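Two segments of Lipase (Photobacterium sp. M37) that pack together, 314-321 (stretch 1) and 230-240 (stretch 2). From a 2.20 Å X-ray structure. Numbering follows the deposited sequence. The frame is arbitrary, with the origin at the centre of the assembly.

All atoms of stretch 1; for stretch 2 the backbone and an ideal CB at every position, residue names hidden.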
ATOM      1  N   VAL A 314      -0.258 -13.291  -4.219  1.00 28.06           N
ATOM      2  CA  VAL A 314       0.774 -14.086  -4.865  1.00 31.28           C
ATOM      3  C   VAL A 314       1.197 -13.491  -6.207  1.00 26.76           C
ATOM      4  O   VAL A 314       2.359 -13.575  -6.598  1.00 27.21           O
ATOM      5  CB  VAL A 314       0.297 -15.544  -5.081  1.00 32.93           C
ATOM      6  CG1 VAL A 314       1.446 -16.395  -5.583  1.00 32.38           C
ATOM      7  CG2 VAL A 314      -0.217 -16.111  -3.791  1.00 32.10           C
ATOM      8  N   GLY A 315       0.244 -12.867  -6.885  1.00 28.55           N
ATOM      9  CA  GLY A 315       0.483 -12.285  -8.193  1.00 28.55           C
ATOM     10  C   GLY A 315       1.718 -11.429  -8.383  1.00 35.14           C
ATOM     11  O   GLY A 315       2.499 -11.644  -9.323  1.00 33.82           O
ATOM     12  N   TYR A 316       1.905 -10.456  -7.498  1.00 30.37           N
ATOM     13  CA  TYR A 316       3.037  -9.551  -7.609  1.00 30.42           C
ATOM     14  C   TYR A 316       4.411 -10.210  -7.554  1.00 31.59           C
ATOM     15  O   TYR A 316       5.210 -10.038  -8.476  1.00 31.07           O
ATOM     16  CB  TYR A 316       2.898  -8.420  -6.575  1.00 24.72           C
ATOM     17  CG  TYR A 316       1.662  -7.581  -6.867  1.00 24.34           C
ATOM     18  CD1 TYR A 316       0.389  -8.038  -6.525  1.00 23.75           C
ATOM     19  CD2 TYR A 316       1.750  -6.415  -7.624  1.00 20.57           C
ATOM     20  CE1 TYR A 316      -0.778  -7.356  -6.945  1.00 20.06           C
ATOM     21  CE2 TYR A 316       0.593  -5.727  -8.050  1.00 25.84           C
ATOM     22  CZ  TYR A 316      -0.667  -6.207  -7.708  1.00 20.49           C
ATOM     23  OH  TYR A 316      -1.800  -5.552  -8.149  1.00 18.89           O
ATOM     24  N   PRO A 317       4.715 -10.971  -6.490  1.00 31.20           N
ATOM     25  CA  PRO A 317       6.037 -11.609  -6.446  1.00 30.60           C
ATOM     26  C   PRO A 317       6.218 -12.599  -7.590  1.00 36.41           C
ATOM     27  O   PRO A 317       7.337 -12.883  -8.013  1.00 39.34           O
ATOM     28  CB  PRO A 317       6.055 -12.293  -5.082  1.00 29.99           C
ATOM     29  CG  PRO A 317       4.608 -12.518  -4.778  1.00 31.24           C
ATOM     30  CD  PRO A 317       3.940 -11.268  -5.276  1.00 30.66           C
ATOM     31  N   GLU A 318       5.109 -13.111  -8.110  1.00 37.53           N
ATOM     32  CA  GLU A 318       5.187 -14.067  -9.201  1.00 39.94           C
ATOM     33  C   GLU A 318       5.476 -13.403 -10.541  1.00 38.69           C
ATOM     34  O   GLU A 318       6.378 -13.819 -11.267  1.00 44.47           O
ATOM     35  CB  GLU A 318       3.896 -14.877  -9.268  1.00 39.25           C
ATOM     36  CG  GLU A 318       3.804 -15.785 -10.465  1.00 45.65           C
ATOM     37  CD  GLU A 318       2.917 -16.989 -10.215  1.00 49.85           C
ATOM     38  OE1 GLU A 318       3.436 -17.998  -9.686  1.00 52.85           O
ATOM     39  OE2 GLU A 318       1.707 -16.925 -10.532  1.00 45.52           O
ATOM     40  N   LEU A 319       4.726 -12.362 -10.864  1.00 35.53           N
ATOM     41  CA  LEU A 319       4.909 -11.654 -12.124  1.00 34.38           C
ATOM     42  C   LEU A 319       6.193 -10.819 -12.156  1.00 35.52           C
ATOM     43  O   LEU A 319       6.598 -10.315 -13.204  1.00 34.17           O
ATOM     44  CB  LEU A 319       3.702 -10.743 -12.378  1.00 25.98           C
ATOM     45  CG  LEU A 319       2.337 -11.438 -12.517  1.00 34.63           C
ATOM     46  CD1 LEU A 319       1.244 -10.391 -12.614  1.00 17.93           C
ATOM     47  CD2 LEU A 319       2.332 -12.342 -13.762  1.00 31.68           C
ATOM     48  N   MET A 320       6.830 -10.673 -11.003  1.00 35.86           N
ATOM     49  CA  MET A 320       8.040  -9.871 -10.906  1.00 35.65           C
ATOM     50  C   MET A 320       9.266 -10.719 -10.611  1.00 36.03           C
ATOM     51  O   MET A 320      10.296 -10.202 -10.174  1.00 40.18           O
ATOM     52  CB  MET A 320       7.871  -8.791  -9.823  1.00 29.18           C
ATOM     53  CG  MET A 320       6.960  -7.625 -10.220  1.00 29.27           C
ATOM     54  SD  MET A 320       6.833  -6.274  -8.979  1.00 34.45           S
ATOM     55  CE  MET A 320       5.204  -6.566  -8.416  1.00 41.55           C
ATOM     56  N   GLY A 321       9.148 -12.020 -10.857  1.00 35.94           N
ATOM     57  CA  GLY A 321      10.250 -12.938 -10.622  1.00 34.36           C
ATOM     58  C   GLY A 321      10.820 -12.915  -9.219  1.00 35.82           C
ATOM     59  O   GLY A 321      12.037 -12.983  -9.032  1.00 40.60           O
ATOM     60  N   UNK A 230       3.516   3.233 -10.282  1.00 29.08           N
ATOM     61  CA  UNK A 230       2.336   2.498  -9.804  1.00 30.62           C
ATOM     62  C   UNK A 230       2.317   1.102 -10.413  1.00 26.53           C
ATOM     63  O   UNK A 230       2.159   0.947 -11.621  1.00 28.10           O
ATOM     64  CB  UNK A 230       1.047   3.247 -10.149  1.00 30.62           C
ATOM     65  N   UNK A 231       2.461   0.087  -9.576  1.00 25.77           N
ATOM     66  CA  UNK A 231       2.491  -1.282 -10.071  1.00 23.54           C
ATOM     67  C   UNK A 231       1.219  -2.047  -9.727  1.00 23.80           C
ATOM     68  O   UNK A 231       0.903  -2.256  -8.556  1.00 16.83           O
ATOM     69  CB  UNK A 231       3.707  -2.017  -9.503  1.00 23.54           C
ATOM     70  N   UNK A 232       0.475  -2.423 -10.771  1.00 24.15           N
ATOM     71  CA  UNK A 232      -0.769  -3.177 -10.629  1.00 22.34           C
ATOM     72  C   UNK A 232      -0.807  -4.375 -11.565  1.00 27.02           C
ATOM     73  O   UNK A 232      -0.395  -4.284 -12.725  1.00 25.01           O
ATOM     74  CB  UNK A 232      -1.972  -2.271 -10.896  1.00 22.34           C
ATOM     75  N   UNK A 233      -1.310  -5.489 -11.043  1.00 29.66           N
ATOM     76  CA  UNK A 233      -1.480  -6.737 -11.789  1.00 27.78           C
ATOM     77  C   UNK A 233      -2.823  -6.570 -12.522  1.00 28.11           C
ATOM     78  O   UNK A 233      -3.815  -6.171 -11.914  1.00 24.82           O
ATOM     79  CB  UNK A 233      -1.458  -7.968 -10.881  1.00 27.78           C
ATOM     80  N   UNK A 234      -2.860  -6.838 -13.825  1.00 24.71           N
ATOM     81  CA  UNK A 234      -4.109  -6.673 -14.573  1.00 22.97           C
ATOM     82  C   UNK A 234      -5.270  -7.534 -14.064  1.00 24.36           C
ATOM     83  O   UNK A 234      -6.441  -7.183 -14.256  1.00 26.89           O
ATOM     84  CB  UNK A 234      -3.858  -6.998 -16.047  1.00 22.97           C
ATOM     85  N   UNK A 235      -4.968  -8.655 -13.422  1.00 22.21           N
ATOM     86  CA  UNK A 235      -6.044  -9.512 -12.937  1.00 27.26           C
ATOM     87  C   UNK A 235      -6.335  -9.346 -11.450  1.00 27.55           C
ATOM     88  O   UNK A 235      -7.147 -10.074 -10.881  1.00 26.67           O
ATOM     89  CB  UNK A 235      -5.700 -10.975 -13.223  1.00 27.26           C
ATOM     90  N   UNK A 236      -5.666  -8.386 -10.825  1.00 28.30           N
ATOM     91  CA  UNK A 236      -5.900  -8.110  -9.414  1.00 28.24           C
ATOM     92  C   UNK A 236      -7.092  -7.158  -9.380  1.00 28.94           C
ATOM     93  O   UNK A 236      -7.038  -6.074  -9.964  1.00 31.52           O
ATOM     94  CB  UNK A 236      -4.668  -7.520  -8.725  1.00 28.24           C
ATOM     95  N   UNK A 237      -8.169  -7.554  -8.708  1.00 27.04           N
ATOM     96  CA  UNK A 237      -9.360  -6.703  -8.638  1.00 26.19           C
ATOM     97  C   UNK A 237      -9.219  -5.437  -7.781  1.00 21.67           C
ATOM     98  O   UNK A 237      -9.866  -4.432  -8.062  1.00 25.77           O
ATOM     99  CB  UNK A 237     -10.525  -7.532  -8.095  1.00 26.19           C
ATOM    100  N   UNK A 238      -8.373  -5.458  -6.762  1.00 18.89           N
ATOM    101  CA  UNK A 238      -8.227  -4.299  -5.869  1.00 19.59           C
ATOM    102  C   UNK A 238      -8.039  -2.934  -6.525  1.00 21.41           C
ATOM    103  O   UNK A 238      -8.755  -1.984  -6.204  1.00 24.98           O
ATOM    104  CB  UNK A 238      -7.030  -4.545  -4.948  1.00 19.59           C
ATOM    105  N   UNK A 239      -7.069  -2.810  -7.445  1.00 22.84           N
ATOM    106  CA  UNK A 239      -6.856  -1.526  -8.111  1.00 22.15           C
ATOM    107  C   UNK A 239      -8.075  -1.096  -8.912  1.00 20.48           C
ATOM    108  O   UNK A 239      -8.137   0.048  -9.353  1.00 21.61           O
ATOM    109  CB  UNK A 239      -5.634  -1.602  -9.029  1.00 22.15           C
ATOM    110  N   UNK A 240      -9.026  -2.009  -9.126  1.00 18.98           N
ATOM    111  CA  UNK A 240     -10.227  -1.675  -9.910  1.00 22.92           C
ATOM    112  C   UNK A 240     -11.289  -0.858  -9.179  1.00 22.27           C
ATOM    113  O   UNK A 240     -12.325  -0.530  -9.757  1.00 21.58           O
ATOM    114  CB  UNK A 240     -10.874  -2.971 -10.403  1.00 22.92           C
TER

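Position 230 has an ideal CB with nothing of stretch 1 within 5.5 Å, so many side chains would suit. It is R230, and its guanidinium is hydrogen-bonded elsewhere in the structure.

At 231, CA-to-CB points toward stretch 1. The ideal CB lies 4.9 Å from M320 CE and 5.1 Å from Y316 CE2. A thioether methyl and an aromatic ring offer an apolar surface, so leucine, isoleucine, valine or methionine would suit. It is I231. Its CG2 sits 3.8 Å from M320 CE and 4.3 Å from Y316 CD2, packing against both.

At 232 the CB points away, yet the ideal CB is still 4.3 Å from Y316 OH. Several side chains are conceivable. The residue is A232. Its CA lies at the edge of the tyrosine ring, 3.6 Å from Y316 OH.

Position 233 is the closest in register, with its CA 6.8 Å from the CA of Y316. CA-to-CB points toward stretch 1, and the ideal CB is 3.7 Å from Y316 OH and 4.0 Å from L319 CD1. The backbone N lies 2.9 Å from Y316 OH and can donate to it with any residue except proline. The position also begins a type I turn, where asparagine, aspartate, serine or threonine can accept from a backbone NH. It is N233. Its N donates to Y316 OH, nearly straight at 169°. N233 OD1 accepts from the N of 235 at 2.9 Å, bracing the turn. Its ND2 comes within 4.0 Å of G315 CA; a CB on that glycine would clash with ND2.

Positions 234 and 235 point away and sideways, and neither touches stretch 1. They are S234 and L235, the middle of the turn.

At 236 the CB points toward stretch 1, 3.5 Å from Y316 OH. That hydroxyl already accepts from 233 and has a proton to give, so aspartate or asparagine would suit. It is D236. Y316 OH donates to D236 OD2 at 2.7 Å, near the ring plane. D236 OD1 accepts from the N of 238 at 3.2 Å.

Position 237 is out of reach, and it is I237. At 238 the CB points toward stretch 1 but makes no contact; the residue is V238.

At 239 the CB points toward stretch 1, which lies beyond 5.5 Å of it, so many side chains would fit; phi of -62° also allows proline. It is P239, with CG 4.2 Å from Y316 OH.

Position 240 is out of reach. It is Y240, whose OH donates to S234 O at 2.7 Å.

Stretch 2, residues 230-240: RIANSLDIVPY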
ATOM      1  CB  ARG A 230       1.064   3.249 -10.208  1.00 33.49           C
ATOM      2  CG  ARG A 230       0.021   3.392  -9.115  1.00 38.10           C
ATOM      3  CD  ARG A 230      -1.275   2.740  -9.495  1.00 29.37           C
ATOM      4  NE  ARG A 230      -1.786   3.172 -10.789  1.00 27.92           N
ATOM      5  CZ  ARG A 230      -2.723   2.511 -11.463  1.00 30.16           C
ATOM      6  NH1 ARG A 230      -3.243   1.399 -10.950  1.00 26.95           N
ATOM      7  NH2 ARG A 230      -3.127   2.945 -12.650  1.00 26.51           N
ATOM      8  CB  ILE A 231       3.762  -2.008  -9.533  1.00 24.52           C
ATOM      9  CG1 ILE A 231       5.013  -1.246 -10.022  1.00 29.77           C
ATOM     10  CG2 ILE A 231       3.796  -3.460 -10.008  1.00 28.20           C
ATOM     11  CD1 ILE A 231       6.349  -1.824  -9.592  1.00 28.40           C
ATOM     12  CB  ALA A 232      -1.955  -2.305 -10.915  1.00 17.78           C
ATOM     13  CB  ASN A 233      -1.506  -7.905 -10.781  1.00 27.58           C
ATOM     14  CG  ASN A 233      -1.989  -9.239 -11.384  1.00 29.32           C
ATOM     15  OD1 ASN A 233      -2.294  -9.344 -12.573  1.00 31.64           O
ATOM     16  ND2 ASN A 233      -2.065 -10.260 -10.538  1.00 24.17           N
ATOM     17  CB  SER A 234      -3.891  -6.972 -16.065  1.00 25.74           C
ATOM     18  OG  SER A 234      -3.510  -8.329 -16.280  1.00 27.70           O
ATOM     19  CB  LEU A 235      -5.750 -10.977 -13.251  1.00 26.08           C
ATOM     20  CG  LEU A 235      -5.578 -11.376 -14.720  1.00 33.74           C
ATOM     21  CD1 LEU A 235      -5.333 -12.888 -14.769  1.00 34.12           C
ATOM     22  CD2 LEU A 235      -6.810 -11.007 -15.550  1.00 29.74           C
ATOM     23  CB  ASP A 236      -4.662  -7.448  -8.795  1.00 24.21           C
ATOM     24  CG  ASP A 236      -4.869  -7.044  -7.338  1.00 23.83           C
ATOM     25  OD1 ASP A 236      -5.890  -7.430  -6.733  1.00 21.07           O
ATOM     26  OD2 ASP A 236      -3.995  -6.338  -6.792  1.00 25.03           O
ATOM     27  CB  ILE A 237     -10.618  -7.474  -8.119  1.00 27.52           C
ATOM     28  CG1 ILE A 237     -10.366  -7.981  -6.706  1.00 31.89           C
ATOM     29  CG2 ILE A 237     -10.976  -8.638  -9.045  1.00 26.78           C
ATOM     30  CD1 ILE A 237     -11.531  -8.710  -6.105  1.00 26.44           C
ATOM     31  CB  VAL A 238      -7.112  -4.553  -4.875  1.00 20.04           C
ATOM     32  CG1 VAL A 238      -6.836  -3.303  -4.029  1.00 20.35           C
ATOM     33  CG2 VAL A 238      -7.523  -5.717  -4.006  1.00 19.94           C
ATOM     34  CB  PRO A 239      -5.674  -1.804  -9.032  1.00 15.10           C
ATOM     35  CG  PRO A 239      -4.909  -2.797  -8.279  1.00 17.28           C
ATOM     36  CD  PRO A 239      -5.984  -3.739  -7.793  1.00 17.78           C
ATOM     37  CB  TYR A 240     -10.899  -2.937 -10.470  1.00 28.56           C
ATOM     38  CG  TYR A 240     -10.204  -3.553 -11.671  1.00 28.90           C
ATOM     39  CD1 TYR A 240      -9.005  -4.254 -11.523  1.00 31.59           C
ATOM     40  CD2 TYR A 240     -10.764  -3.466 -12.950  1.00 34.55           C
ATOM     41  CE1 TYR A 240      -8.380  -4.855 -12.606  1.00 30.09           C
ATOM     42  CE2 TYR A 240     -10.137  -4.073 -14.060  1.00 32.75           C
ATOM     43  CZ  TYR A 240      -8.947  -4.764 -13.872  1.00 35.77           C
ATOM     44  OH  TYR A 240      -8.309  -5.374 -14.933  1.00 39.00           O
TER
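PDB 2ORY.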